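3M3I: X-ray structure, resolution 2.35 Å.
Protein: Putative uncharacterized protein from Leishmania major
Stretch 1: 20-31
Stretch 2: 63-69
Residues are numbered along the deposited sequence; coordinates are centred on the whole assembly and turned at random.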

# COMPACT_ATOMS: atom_id res chain seq x y z
N THR A 20 -3.56 -7.14 19.76
CA THR A 20 -2.54 -8.14 19.97
C THR A 20 -2.64 -9.00 18.70
O THR A 20 -3.64 -8.90 17.98
CB THR A 20 -2.87 -8.91 21.28
OG1 THR A 20 -1.74 -9.68 21.71
CG2 THR A 20 -4.12 -9.80 21.11
N ALA A 21 -1.63 -9.83 18.42
CA ALA A 21 -1.57 -10.65 17.20
C ALA A 21 -2.77 -11.56 16.94
O ALA A 21 -3.24 -11.65 15.81
CB ALA A 21 -0.29 -11.49 17.17
N GLU A 22 -3.26 -12.23 17.97
CA GLU A 22 -4.44 -13.11 17.86
C GLU A 22 -5.61 -12.41 17.20
O GLU A 22 -6.26 -12.98 16.33
CB GLU A 22 -4.90 -13.61 19.24
CG GLU A 22 -3.98 -14.64 19.86
CD GLU A 22 -4.47 -15.16 21.22
OE1 GLU A 22 -5.69 -15.12 21.51
OE2 GLU A 22 -3.60 -15.63 21.99
N PHE A 23 -5.87 -11.18 17.65
CA PHE A 23 -6.96 -10.34 17.13
C PHE A 23 -6.87 -10.18 15.61
O PHE A 23 -7.85 -10.41 14.91
CB PHE A 23 -6.93 -8.97 17.84
CG PHE A 23 -7.88 -7.96 17.26
CD1 PHE A 23 -7.52 -7.17 16.17
CD2 PHE A 23 -9.14 -7.78 17.83
CE1 PHE A 23 -8.40 -6.24 15.65
CE2 PHE A 23 -10.03 -6.84 17.31
CZ PHE A 23 -9.66 -6.07 16.22
N TRP A 24 -5.71 -9.80 15.11
CA TRP A 24 -5.53 -9.54 13.67
C TRP A 24 -5.51 -10.81 12.83
O TRP A 24 -5.95 -10.80 11.68
CB TRP A 24 -4.26 -8.75 13.41
CG TRP A 24 -4.32 -7.39 13.94
CD1 TRP A 24 -3.58 -6.88 14.95
CD2 TRP A 24 -5.19 -6.35 13.50
NE1 TRP A 24 -3.93 -5.57 15.17
CE2 TRP A 24 -4.91 -5.22 14.29
CE3 TRP A 24 -6.18 -6.27 12.52
CZ2 TRP A 24 -5.58 -4.02 14.13
CZ3 TRP A 24 -6.84 -5.08 12.35
CH2 TRP A 24 -6.54 -3.96 13.16
N ILE A 25 -5.00 -11.91 13.40
CA ILE A 25 -4.99 -13.20 12.68
C ILE A 25 -6.44 -13.68 12.52
O ILE A 25 -6.86 -14.06 11.43
CB ILE A 25 -4.16 -14.27 13.42
CG1 ILE A 25 -2.66 -13.98 13.27
CG2 ILE A 25 -4.48 -15.65 12.88
CD1 ILE A 25 -1.77 -15.04 13.83
N LYS A 26 -7.19 -13.63 13.61
CA LYS A 26 -8.61 -13.94 13.56
C LYS A 26 -9.33 -13.07 12.53
O LYS A 26 -9.84 -13.58 11.55
CB LYS A 26 -9.26 -13.75 14.93
CG LYS A 26 -10.73 -14.12 14.97
CD LYS A 26 -11.25 -14.15 16.40
CE LYS A 26 -12.78 -14.18 16.44
NZ LYS A 26 -13.42 -12.88 16.03
N ARG A 27 -9.32 -11.76 12.75
CA ARG A 27 -10.21 -10.87 12.00
C ARG A 27 -9.87 -10.75 10.52
O ARG A 27 -10.76 -10.63 9.69
CB ARG A 27 -10.30 -9.50 12.69
CG ARG A 27 -11.24 -9.58 13.88
CD ARG A 27 -11.34 -8.30 14.64
NE ARG A 27 -12.30 -8.42 15.73
CZ ARG A 27 -13.63 -8.42 15.58
NH1 ARG A 27 -14.19 -8.32 14.37
NH2 ARG A 27 -14.41 -8.54 16.66
N LEU A 28 -8.58 -10.82 10.20
CA LEU A 28 -8.12 -10.74 8.81
C LEU A 28 -7.88 -12.12 8.21
O LEU A 28 -7.39 -12.23 7.09
CB LEU A 28 -6.87 -9.87 8.71
CG LEU A 28 -7.04 -8.42 9.18
CD1 LEU A 28 -5.69 -7.73 9.24
CD2 LEU A 28 -7.99 -7.66 8.28
N GLN A 29 -8.22 -13.17 8.95
CA GLN A 29 -8.17 -14.54 8.47
C GLN A 29 -6.78 -14.87 7.90
O GLN A 29 -6.62 -15.53 6.89
CB GLN A 29 -9.34 -14.77 7.49
CG GLN A 29 -10.71 -14.64 8.21
CD GLN A 29 -11.89 -14.20 7.32
OE1 GLN A 29 -11.73 -13.55 6.26
NE2 GLN A 29 -13.10 -14.53 7.77
N LEU A 30 -5.76 -14.39 8.60
CA LEU A 30 -4.38 -14.61 8.19
C LEU A 30 -4.02 -16.07 8.45
O LEU A 30 -4.52 -16.68 9.40
CB LEU A 30 -3.43 -13.68 8.96
CG LEU A 30 -3.76 -12.18 9.02
CD1 LEU A 30 -2.80 -11.43 9.92
CD2 LEU A 30 -3.77 -11.55 7.64
N VAL A 31 -3.19 -16.63 7.58
CA VAL A 31 -2.64 -17.97 7.76
C VAL A 31 -1.13 -17.88 7.61
O VAL A 31 -0.62 -16.82 7.24
CB VAL A 31 -3.24 -18.98 6.76
CG1 VAL A 31 -4.75 -19.00 6.91
CG2 VAL A 31 -2.85 -18.62 5.33
N ILE A 63 -1.47 -8.04 -0.29
CA ILE A 63 -1.69 -8.92 0.85
C ILE A 63 -1.65 -8.14 2.16
O ILE A 63 -1.13 -7.05 2.23
CB ILE A 63 -0.62 -10.05 0.95
CG1 ILE A 63 0.76 -9.49 1.26
CG2 ILE A 63 -0.56 -10.88 -0.32
CD1 ILE A 63 1.75 -10.56 1.69
N TYR A 64 -2.25 -8.73 3.19
CA TYR A 64 -2.01 -8.34 4.56
C TYR A 64 -0.87 -9.21 5.09
O TYR A 64 -0.90 -10.41 4.92
CB TYR A 64 -3.24 -8.58 5.38
CG TYR A 64 -4.40 -7.62 5.16
CD1 TYR A 64 -4.29 -6.27 5.48
CD2 TYR A 64 -5.61 -8.08 4.68
CE1 TYR A 64 -5.36 -5.41 5.31
CE2 TYR A 64 -6.68 -7.23 4.51
CZ TYR A 64 -6.56 -5.90 4.83
OH TYR A 64 -7.63 -5.06 4.66
N PHE A 65 0.13 -8.62 5.71
CA PHE A 65 1.22 -9.39 6.29
C PHE A 65 1.42 -9.03 7.75
O PHE A 65 1.60 -7.87 8.07
CB PHE A 65 2.51 -9.16 5.51
CG PHE A 65 3.64 -10.01 5.98
CD1 PHE A 65 3.73 -11.34 5.60
CD2 PHE A 65 4.59 -9.50 6.85
CE1 PHE A 65 4.77 -12.13 6.05
CE2 PHE A 65 5.63 -10.29 7.30
CZ PHE A 65 5.71 -11.61 6.91
N LEU A 66 1.41 -10.03 8.63
CA LEU A 66 1.70 -9.83 10.06
C LEU A 66 2.94 -10.64 10.47
O LEU A 66 3.15 -11.76 10.01
CB LEU A 66 0.47 -10.16 10.92
CG LEU A 66 0.54 -10.07 12.45
CD1 LEU A 66 -0.86 -9.84 13.08
CD2 LEU A 66 1.16 -11.33 13.05
N CYS A 67 3.75 -10.04 11.33
CA CYS A 67 5.04 -10.57 11.75
C CYS A 67 5.06 -10.55 13.29
O CYS A 67 4.52 -9.63 13.89
CB CYS A 67 6.14 -9.68 11.18
SG CYS A 67 7.83 -10.32 11.12
N THR A 68 5.66 -11.56 13.91
CA THR A 68 5.80 -11.64 15.37
C THR A 68 7.26 -11.93 15.70
O THR A 68 8.04 -12.26 14.82
CB THR A 68 4.90 -12.75 15.96
OG1 THR A 68 5.06 -13.95 15.20
CG2 THR A 68 3.43 -12.34 15.92
N PRO A 69 7.65 -11.81 16.99
CA PRO A 69 9.03 -12.20 17.35
C PRO A 69 9.31 -13.70 17.19
O PRO A 69 10.43 -14.08 16.88
CB PRO A 69 9.14 -11.77 18.82
CG PRO A 69 8.06 -10.76 19.02
CD PRO A 69 6.95 -11.17 18.11

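The most distinctive contact between the two stretches is a CH-π interaction: the methyl carbon CD2 of Leu28 sits over one face of the Tyr64 ring, 4.2 Å from the ring centroid and 19° off the ring normal. No hydrogen bond crosses between the stretches; packing of largely apolar side chains buries 339 Å² in total. The helix of residues 21–27 and the residues that follow it lie against the strand 63–67, where Tyr64 and Leu66 point toward the helical stretch while the intervening Phe65 points away, as strand alternation dictates.

Leu66 has the largest area covered. Its CD1 lies 3.6 Å from CB of Trp24, and its CB is 3.6 Å from CD1 of Leu30. The closest approach of Trp24 is through CB, at the base of its side chain, while the end of the indole leads away and its NE1 is hydrogen-bonded elsewhere in the structure. Leu30 bridges two strand residues, because its other methyl, CD2, reaches CB of Tyr64 at 3.8 Å. The backbone bond from Leu30 N to Ile25 O (3.1 Å) ties this leucine back to the helix.

At the other end, the methyl group of Ala21 meets Thr68: its CB lies 4.0 Å from CG2 of Thr68, the methyl branch of a residue that also carries a hydroxyl.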